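Local coordinates for protein neuraminidase (Influenza A virus, PDB 4K3Y) that forms the tetrameric six-bladed beta-propeller head of a neuraminidase-like bat influenza surface protein, related to sialidases but of uncertain activity, at residues Pro220-Glu223 with Thr229-Phe232; Lys205-Gly210 with Met268-Asn273; Arg55-Met60 with Asp91-Glu96. All coordinates share one frame; numbering follows the deposited sequence.

Contact 1 (Pro220-Glu223 with Thr229-Phe232)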
loop_
_atom_site.group_PDB
_atom_site.type_symbol
_atom_site.label_atom_id
_atom_site.label_comp_id
_atom_site.label_asym_id
_atom_site.label_seq_id
_atom_site.Cartn_x
_atom_site.Cartn_y
_atom_site.Cartn_z
ATOM N N PRO C 220 5.021 -24.860 33.307
ATOM C CA PRO C 220 6.438 -25.245 33.226
ATOM C C PRO C 220 7.292 -24.118 32.641
ATOM O O PRO C 220 6.779 -23.290 31.870
ATOM C CB PRO C 220 6.415 -26.458 32.284
ATOM C CG PRO C 220 5.175 -26.266 31.440
ATOM C CD PRO C 220 4.175 -25.618 32.362
ATOM N N PHE C 221 8.575 -24.098 33.001
ATOM C CA PHE C 221 9.488 -23.032 32.595
ATOM C C PHE C 221 10.802 -23.556 32.000
ATOM O O PHE C 221 11.334 -24.567 32.447
ATOM C CB PHE C 221 9.799 -22.150 33.796
ATOM C CG PHE C 221 10.240 -20.768 33.431
ATOM C CD1 PHE C 221 9.303 -19.799 33.112
ATOM C CD2 PHE C 221 11.585 -20.428 33.417
ATOM C CE1 PHE C 221 9.694 -18.509 32.776
ATOM C CE2 PHE C 221 11.989 -19.138 33.082
ATOM C CZ PHE C 221 11.039 -18.178 32.761
ATOM N N LEU C 222 11.326 -22.843 31.007
ATOM C CA LEU C 222 12.566 -23.216 30.346
ATOM C C LEU C 222 13.483 -21.999 30.239
ATOM O O LEU C 222 13.016 -20.865 30.074
ATOM C CB LEU C 222 12.270 -23.719 28.926
ATOM C CG LEU C 222 13.014 -24.906 28.303
ATOM C CD1 LEU C 222 13.007 -24.786 26.784
ATOM C CD2 LEU C 222 14.428 -25.075 28.827
ATOM N N GLU C 223 14.787 -22.238 30.349
ATOM C CA GLU C 223 15.788 -21.251 29.955
ATOM C C GLU C 223 16.907 -21.979 29.208
ATOM O O GLU C 223 17.181 -23.153 29.477
ATOM C CB GLU C 223 16.311 -20.451 31.156
ATOM C CG GLU C 223 17.214 -21.217 32.117
ATOM C CD GLU C 223 17.667 -20.363 33.297
ATOM O OE1 GLU C 223 16.987 -19.350 33.594
ATOM O OE2 GLU C 223 18.706 -20.706 33.915
ATOM N N THR C 229 22.388 -25.241 26.149
ATOM C CA THR C 229 22.442 -25.606 27.550
ATOM C C THR C 229 21.163 -25.115 28.241
ATOM O O THR C 229 20.924 -23.906 28.390
ATOM C CB THR C 229 23.698 -25.034 28.224
ATOM O OG1 THR C 229 24.866 -25.496 27.526
ATOM C CG2 THR C 229 23.756 -25.466 29.677
ATOM N N TYR C 230 20.334 -26.065 28.648
ATOM C CA TYR C 230 19.032 -25.726 29.197
ATOM C C TYR C 230 18.825 -26.273 30.596
ATOM O O TYR C 230 19.453 -27.251 31.016
ATOM C CB TYR C 230 17.900 -26.240 28.286
ATOM C CG TYR C 230 17.759 -27.754 28.267
ATOM C CD1 TYR C 230 18.475 -28.522 27.355
ATOM C CD2 TYR C 230 16.912 -28.413 29.159
ATOM C CE1 TYR C 230 18.355 -29.902 27.330
ATOM C CE2 TYR C 230 16.790 -29.798 29.140
ATOM C CZ TYR C 230 17.513 -30.537 28.222
ATOM O OH TYR C 230 17.402 -31.912 28.185
ATOM N N THR C 231 17.926 -25.616 31.306
ATOM C CA THR C 231 17.349 -26.187 32.491
ATOM C C THR C 231 15.848 -25.857 32.502
ATOM O O THR C 231 15.440 -24.736 32.166
ATOM C CB THR C 231 18.099 -25.731 33.769
ATOM O OG1 THR C 231 17.206 -25.756 34.892
ATOM C CG2 THR C 231 18.668 -24.332 33.600
ATOM N N PHE C 232 15.035 -26.864 32.821
ATOM C CA PHE C 232 13.608 -26.670 33.024
ATOM C C PHE C 232 13.385 -26.314 34.493
ATOM O O PHE C 232 13.970 -26.937 35.380
ATOM C CB PHE C 232 12.830 -27.951 32.701
ATOM C CG PHE C 232 12.549 -28.163 31.232
ATOM C CD1 PHE C 232 11.495 -27.505 30.606
ATOM C CD2 PHE C 232 13.313 -29.051 30.482
ATOM C CE1 PHE C 232 11.219 -27.712 29.253
ATOM C CE2 PHE C 232 13.040 -29.262 29.128
ATOM C CZ PHE C 232 11.990 -28.589 28.518
#

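Contact 2 (Lys205-Gly210 with Met268-Asn273)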
loop_
_atom_site.group_PDB
_atom_site.type_symbol
_atom_site.label_atom_id
_atom_site.label_comp_id
_atom_site.label_asym_id
_atom_site.label_seq_id
_atom_site.Cartn_x
_atom_site.Cartn_y
_atom_site.Cartn_z
ATOM N N LYS C 205 20.161 -15.536 28.164
ATOM C CA LYS C 205 19.291 -16.706 28.069
ATOM C C LYS C 205 17.967 -16.411 27.359
ATOM O O LYS C 205 17.389 -15.327 27.503
ATOM C CB LYS C 205 19.023 -17.299 29.459
ATOM C CG LYS C 205 20.230 -17.985 30.072
ATOM C CD LYS C 205 20.147 -18.033 31.593
ATOM C CE LYS C 205 21.512 -18.329 32.202
ATOM N NZ LYS C 205 22.619 -18.091 31.218
ATOM N N VAL C 206 17.499 -17.377 26.576
ATOM C CA VAL C 206 16.107 -17.365 26.154
ATOM C C VAL C 206 15.292 -17.987 27.276
ATOM O O VAL C 206 15.656 -19.040 27.799
ATOM C CB VAL C 206 15.863 -18.173 24.882
ATOM C CG1 VAL C 206 14.372 -18.154 24.532
ATOM C CG2 VAL C 206 16.673 -17.610 23.740
ATOM N N LYS C 207 14.201 -17.329 27.657
ATOM C CA LYS C 207 13.343 -17.848 28.711
ATOM C C LYS C 207 11.912 -18.086 28.205
ATOM O O LYS C 207 11.313 -17.201 27.592
ATOM C CB LYS C 207 13.395 -16.916 29.924
ATOM C CG LYS C 207 14.805 -16.691 30.455
ATOM C CD LYS C 207 14.762 -15.994 31.810
ATOM C CE LYS C 207 16.119 -15.448 32.245
ATOM N NZ LYS C 207 15.947 -14.249 33.141
ATOM N N CYS C 208 11.378 -19.280 28.451
ATOM C CA CYS C 208 10.071 -19.646 27.910
ATOM C C CYS C 208 9.104 -20.125 28.988
ATOM O O CYS C 208 9.510 -20.751 29.967
ATOM C CB CYS C 208 10.229 -20.730 26.846
ATOM S SG CYS C 208 11.229 -20.213 25.487
ATOM N N THR C 209 7.822 -19.831 28.806
ATOM C CA THR C 209 6.785 -20.358 29.688
ATOM C C THR C 209 5.913 -21.281 28.879
ATOM O O THR C 209 5.327 -20.867 27.886
ATOM C CB THR C 209 5.897 -19.263 30.247
ATOM O OG1 THR C 209 6.693 -18.354 31.017
ATOM C CG2 THR C 209 4.833 -19.874 31.133
ATOM N N GLY C 210 5.837 -22.542 29.284
ATOM C CA GLY C 210 5.022 -23.498 28.560
ATOM C C GLY C 210 3.665 -23.720 29.210
ATOM O O GLY C 210 3.345 -23.112 30.241
ATOM N N MET C 268 4.673 -16.497 32.094
ATOM C CA MET C 268 5.223 -15.983 33.334
ATOM C C MET C 268 6.434 -15.137 32.942
ATOM O O MET C 268 7.089 -15.417 31.925
ATOM C CB MET C 268 5.656 -17.130 34.245
ATOM C CG MET C 268 4.513 -17.977 34.823
ATOM S SD MET C 268 5.114 -19.458 35.670
ATOM C CE MET C 268 3.585 -20.151 36.329
ATOM N N ILE C 269 6.731 -14.100 33.721
ATOM C CA ILE C 269 7.949 -13.340 33.478
ATOM C C ILE C 269 8.901 -13.482 34.655
ATOM O O ILE C 269 8.553 -13.115 35.782
ATOM C CB ILE C 269 7.685 -11.837 33.248
ATOM C CG1 ILE C 269 6.706 -11.630 32.091
ATOM C CG2 ILE C 269 9.014 -11.099 32.993
ATOM C CD1 ILE C 269 6.266 -10.182 31.912
ATOM N N GLU C 270 10.096 -14.009 34.395
ATOM C CA GLU C 270 11.101 -14.185 35.449
ATOM C C GLU C 270 12.127 -13.050 35.470
ATOM O O GLU C 270 12.808 -12.777 34.470
ATOM C CB GLU C 270 11.821 -15.525 35.297
ATOM C CG GLU C 270 13.083 -15.640 36.133
ATOM C CD GLU C 270 12.804 -15.971 37.587
ATOM O OE1 GLU C 270 11.628 -15.921 38.005
ATOM O OE2 GLU C 270 13.771 -16.291 38.314
ATOM N N GLY C 271 12.249 -12.392 36.616
ATOM C CA GLY C 271 13.138 -11.253 36.705
ATOM C C GLY C 271 13.540 -10.951 38.127
ATOM O O GLY C 271 13.354 -11.773 39.035
ATOM N N SER C 272 14.124 -9.772 38.308
ATOM C CA SER C 272 14.323 -9.205 39.630
ATOM C C SER C 272 12.922 -9.101 40.195
ATOM O O SER C 272 12.641 -9.498 41.336
ATOM C CB SER C 272 14.927 -7.820 39.482
ATOM O OG SER C 272 14.492 -7.231 38.265
ATOM N N ASN C 273 12.044 -8.569 39.349
ATOM C CA ASN C 273 10.613 -8.593 39.573
ATOM C C ASN C 273 10.001 -9.616 38.652
ATOM O O ASN C 273 10.291 -9.641 37.452
ATOM C CB ASN C 273 10.002 -7.220 39.306
ATOM C CG ASN C 273 10.074 -6.316 40.513
ATOM O OD1 ASN C 273 10.591 -6.707 41.570
ATOM N ND2 ASN C 273 9.560 -5.098 40.370
#

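Contact 3 (Arg55-Met60 with Asp91-Glu96)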
loop_
_atom_site.group_PDB
_atom_site.type_symbol
_atom_site.label_atom_id
_atom_site.label_comp_id
_atom_site.label_asym_id
_atom_site.label_seq_id
_atom_site.Cartn_x
_atom_site.Cartn_y
_atom_site.Cartn_z
ATOM N N ARG C 55 1.275 -8.602 13.501
ATOM C CA ARG C 55 0.244 -9.469 14.052
ATOM C C ARG C 55 0.086 -10.660 13.111
ATOM O O ARG C 55 -0.519 -10.542 12.031
ATOM C CB ARG C 55 -1.096 -8.722 14.104
ATOM C CG ARG C 55 -2.034 -9.224 15.166
ATOM C CD ARG C 55 -3.384 -9.637 14.633
ATOM N NE ARG C 55 -4.396 -8.597 14.841
ATOM C CZ ARG C 55 -5.710 -8.807 14.937
ATOM N NH1 ARG C 55 -6.212 -10.030 14.873
ATOM N NH2 ARG C 55 -6.531 -7.779 15.116
ATOM N N PHE C 56 0.631 -11.799 13.507
ATOM C CA PHE C 56 0.439 -13.017 12.747
ATOM C C PHE C 56 -0.809 -13.758 13.194
ATOM O O PHE C 56 -1.199 -13.696 14.366
ATOM C CB PHE C 56 1.665 -13.890 12.888
ATOM C CG PHE C 56 2.843 -13.342 12.180
ATOM C CD1 PHE C 56 3.598 -12.321 12.744
ATOM C CD2 PHE C 56 3.174 -13.811 10.918
ATOM C CE1 PHE C 56 4.670 -11.800 12.071
ATOM C CE2 PHE C 56 4.243 -13.291 10.243
ATOM C CZ PHE C 56 4.997 -12.286 10.815
ATOM N N PHE C 57 -1.431 -14.455 12.251
ATOM C CA PHE C 57 -2.628 -15.231 12.549
ATOM C C PHE C 57 -2.982 -16.220 11.438
ATOM O O PHE C 57 -2.403 -16.198 10.334
ATOM C CB PHE C 57 -3.823 -14.312 12.804
ATOM C CG PHE C 57 -4.187 -13.455 11.632
ATOM C CD1 PHE C 57 -5.062 -13.922 10.652
ATOM C CD2 PHE C 57 -3.665 -12.175 11.507
ATOM C CE1 PHE C 57 -5.409 -13.124 9.569
ATOM C CE2 PHE C 57 -4.005 -11.371 10.416
ATOM C CZ PHE C 57 -4.878 -11.847 9.450
ATOM N N VAL C 58 -3.938 -17.091 11.755
ATOM C CA VAL C 58 -4.506 -18.016 10.784
ATOM C C VAL C 58 -5.941 -17.571 10.510
ATOM O O VAL C 58 -6.644 -17.155 11.425
ATOM C CB VAL C 58 -4.443 -19.466 11.299
ATOM C CG1 VAL C 58 -5.119 -20.421 10.316
ATOM C CG2 VAL C 58 -2.973 -19.872 11.541
ATOM N N SER C 59 -6.370 -17.617 9.252
ATOM C CA SER C 59 -7.671 -17.048 8.882
ATOM C C SER C 59 -8.805 -18.060 9.003
ATOM O O SER C 59 -8.565 -19.271 9.035
ATOM C CB SER C 59 -7.643 -16.604 7.447
ATOM O OG SER C 59 -7.471 -17.749 6.636
ATOM N N MET C 60 -10.033 -17.544 9.069
ATOM C CA MET C 60 -11.249 -18.353 9.043
ATOM C C MET C 60 -12.217 -17.789 7.991
ATOM O O MET C 60 -13.279 -18.365 7.739
ATOM C CB MET C 60 -11.932 -18.368 10.415
ATOM C CG MET C 60 -11.062 -18.816 11.585
ATOM S SD MET C 60 -11.795 -18.398 13.188
ATOM C CE MET C 60 -13.414 -19.153 13.065
ATOM N N ASP C 91 -7.136 -5.337 2.295
ATOM C CA ASP C 91 -6.139 -4.382 1.831
ATOM C C ASP C 91 -4.859 -4.464 2.655
ATOM O O ASP C 91 -3.780 -4.157 2.167
ATOM C CB ASP C 91 -6.713 -2.960 1.894
ATOM C CG ASP C 91 -8.132 -2.870 1.331
ATOM O OD1 ASP C 91 -8.749 -3.928 1.080
ATOM O OD2 ASP C 91 -8.634 -1.740 1.150
ATOM N N LYS C 92 -4.969 -4.885 3.907
ATOM C CA LYS C 92 -3.811 -4.842 4.793
ATOM C C LYS C 92 -3.114 -6.207 4.974
ATOM O O LYS C 92 -2.051 -6.293 5.603
ATOM C CB LYS C 92 -4.212 -4.233 6.139
ATOM C CG LYS C 92 -4.632 -2.771 6.057
ATOM C CD LYS C 92 -3.487 -1.881 5.591
ATOM C CE LYS C 92 -3.890 -0.413 5.616
ATOM N NZ LYS C 92 -5.253 -0.236 5.033
ATOM N N LEU C 93 -3.699 -7.257 4.394
ATOM C CA LEU C 93 -3.229 -8.637 4.583
ATOM C C LEU C 93 -1.977 -8.967 3.782
ATOM O O LEU C 93 -1.961 -8.779 2.564
ATOM C CB LEU C 93 -4.320 -9.618 4.160
ATOM C CG LEU C 93 -5.214 -10.200 5.250
ATOM C CD1 LEU C 93 -5.476 -9.176 6.318
ATOM C CD2 LEU C 93 -6.529 -10.673 4.667
ATOM N N LYS C 94 -0.938 -9.453 4.459
ATOM C CA LYS C 94 0.186 -10.106 3.782
ATOM C C LYS C 94 0.004 -11.610 3.938
ATOM O O LYS C 94 -0.063 -12.122 5.061
ATOM C CB LYS C 94 1.530 -9.669 4.386
ATOM C CG LYS C 94 2.761 -10.505 3.950
ATOM C CD LYS C 94 4.050 -9.652 4.039
ATOM C CE LYS C 94 5.326 -10.453 4.316
ATOM N NZ LYS C 94 6.137 -9.825 5.429
ATOM N N PHE C 95 -0.115 -12.315 2.821
ATOM C CA PHE C 95 -0.168 -13.778 2.849
ATOM C C PHE C 95 1.215 -14.340 3.209
ATOM O O PHE C 95 2.245 -13.808 2.788
ATOM C CB PHE C 95 -0.652 -14.311 1.497
ATOM C CG PHE C 95 -0.457 -15.780 1.319
ATOM C CD1 PHE C 95 -1.334 -16.690 1.903
ATOM C CD2 PHE C 95 0.588 -16.257 0.553
ATOM C CE1 PHE C 95 -1.160 -18.047 1.733
ATOM C CE2 PHE C 95 0.765 -17.619 0.381
ATOM C CZ PHE C 95 -0.112 -18.510 0.976
ATOM N N GLU C 96 1.246 -15.406 3.999
ATOM C CA GLU C 96 2.506 -15.839 4.589
ATOM C C GLU C 96 2.888 -17.290 4.294
ATOM O O GLU C 96 4.050 -17.588 3.979
ATOM C CB GLU C 96 2.485 -15.574 6.096
ATOM C CG GLU C 96 2.539 -14.089 6.455
ATOM C CD GLU C 96 3.960 -13.512 6.411
ATOM O OE1 GLU C 96 4.896 -14.233 5.964
ATOM O OE2 GLU C 96 4.137 -12.336 6.839
#

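Contact 1 (Pro220-Glu223 with Thr229-Phe232)
Glu-223 and Thr-231 form a hydrogen-bonded antiparallel pair in the hairpin that ends one propeller blade. Two backbone bonds join them: Glu-223 N donates to Thr-231 O over 3.2 Å, and Thr-231 N to Glu-223 O with an N-H...O angle of 153°. Glu-223 O also receives a CA-H...O contact from Tyr-230 CA, just as Phe-221 O does from Phe-232 CA (3.2 Å).

The apolar contacts centre on Leu-222. Its CG sits over one face of the Phe-232 ring, 3.9 Å from the centroid, as a CH-pi contact, while the CD2 methyl lies over the middle of the same ring and also touches Tyr-230 CB at 3.7 Å. Beyond the hairpin, Phe-192 and Phe-194 meet the Phe-232 ring edge-to-face, and Tyr-230 OH is bonded to Asp-188 N.

Beside the bonded pair, Glu-223 and Thr-231 run side by side in the same direction, and Thr-231 CG2 comes to 3.6 Å from Glu-223 OE2. Glu-223 OE2 also forms a long, weak ion pair with Lys-233 NZ.

The hairpin thus pairs an aromatic-aliphatic side, carrying Leu-222 and Phe-232, with a more polar one whose acid meets its cross-strand neighbour through a methyl group.

Contact 2 (Lys205-Gly210 with Met268-Asn273)
Thr-209 lays its side chain against the start of the 268-269 strand, with OG1 and CG2 both beside the backbone N of Met-268. OG1 accepts a hydrogen bond from Met-268 N over 2.9 Å with an N-H...O angle of 152°. With OG1 anti to the carbonyl carbon (chi1 -61°), the hydroxyl is turned out toward that N-H, and the methyl CG2 lies next to it, 3.5 Å from Met-268 N. Thr-209 and Met-268 cross at about a right angle. Met-268 CB passes 3.6 Å from Thr-209 OG1, and the extended remainder of the methionine leads off toward Arg-219 and Pro-235.

In the beta-propeller this is a junction between consecutive blades: strand 205-211 is second in its four-stranded sheet, whereas strand 268-269 opens the next one. A side chain thus bonds to backbone where the two sheets are not paired edge to edge. The side chain of Met-268 lies about 10 Å from the calcium ion bound by Asn-212, Asp-216 and Gly-262.

Two residues before Thr-209, Lys-207 stretches across in an extended chain and brings NZ to 3.7 Å from Glu-270 O, a carbonyl that accepts a hydrogen bond from Tyr-200 OH. The carboxylate of Glu-270 turns elsewhere, its OE2 bonding to Thr-296 OG1 and its OE1 to Leu-297 N, and Lys-207 NZ remains 6.0 Å from Glu-270 OE2. Between Lys-207 and Thr-209, Cys-208 points the other way, into its disulfide with Cys-199.

Contact 3 (Arg55-Met60 with Asp91-Glu96)
Glu-96 OE2, which lies against the Phe-56 ring, is held by two polar groups: it is hydrogen-bonded to Ser-81 OG and forms a salt bridge with Lys-94 NZ at 3.5 Å. The contact spans one four-stranded antiparallel blade of the beta-propeller, from the second strand (53-61) to the outermost (94-98). Strand 78-83 runs between them and supplies Ser-81, so the two segments meet through side chains alone, without a backbone bond.

Phe-56 approaches the acid with its CE2 atom, 3.5 Å from Glu-96 OE2. The ring and carboxylate planes are 43° apart, and the oxygen comes in obliquely. The first bond of the glutamate side chain already heads toward Phe-56, and the bend (chi2 -81°) swings the carboxylate across to lie by CE2. Phe-45 and Trp-111 also meet the Phe-56 ring. The ammonium of Lys-94 and the hydroxyl of Ser-81 probably help to stabilise a negative charge in this buried position.

Farther out in the loop that leads into the last strand, Leu-93 makes a second, purely apolar contact, and it also packs on Val-82 of the third strand, 78-83. Around it the chain faces other copies of the protein: Phe-95 packs on Thr-24 of a second subunit, and Lys-92 NZ is hydrogen-bonded to Asp-91 O of a third. Phe-57 and Leu-93 cross at about a right angle, and the methyl CD1 of Leu-93 meets the edge of the Phe-57 ring at CZ, 4.2 Å away.

From the N terminus, contact 3 comes first: the chain leaves 55-60, passes through the third strand, 78-83, and returns at 91-96, finishing well before the other two begin. Contact 2 opens at 205-210 and closes only at 268-273. Within that long excursion contact 1 both opens and closes, as the short hairpin 220-223 with 229-232. Contacts 1 and 2 share a sheet, where strands 205-211 and 221-224 are neighbours, and Leu-222 O probably accepts a hydrogen bond from Cys-208 N. Contact 1 completes that blade and contact 2 ties it to the next. Contact 3 lies across the propeller's centre, its own centre about 32 Å from that of contact 1.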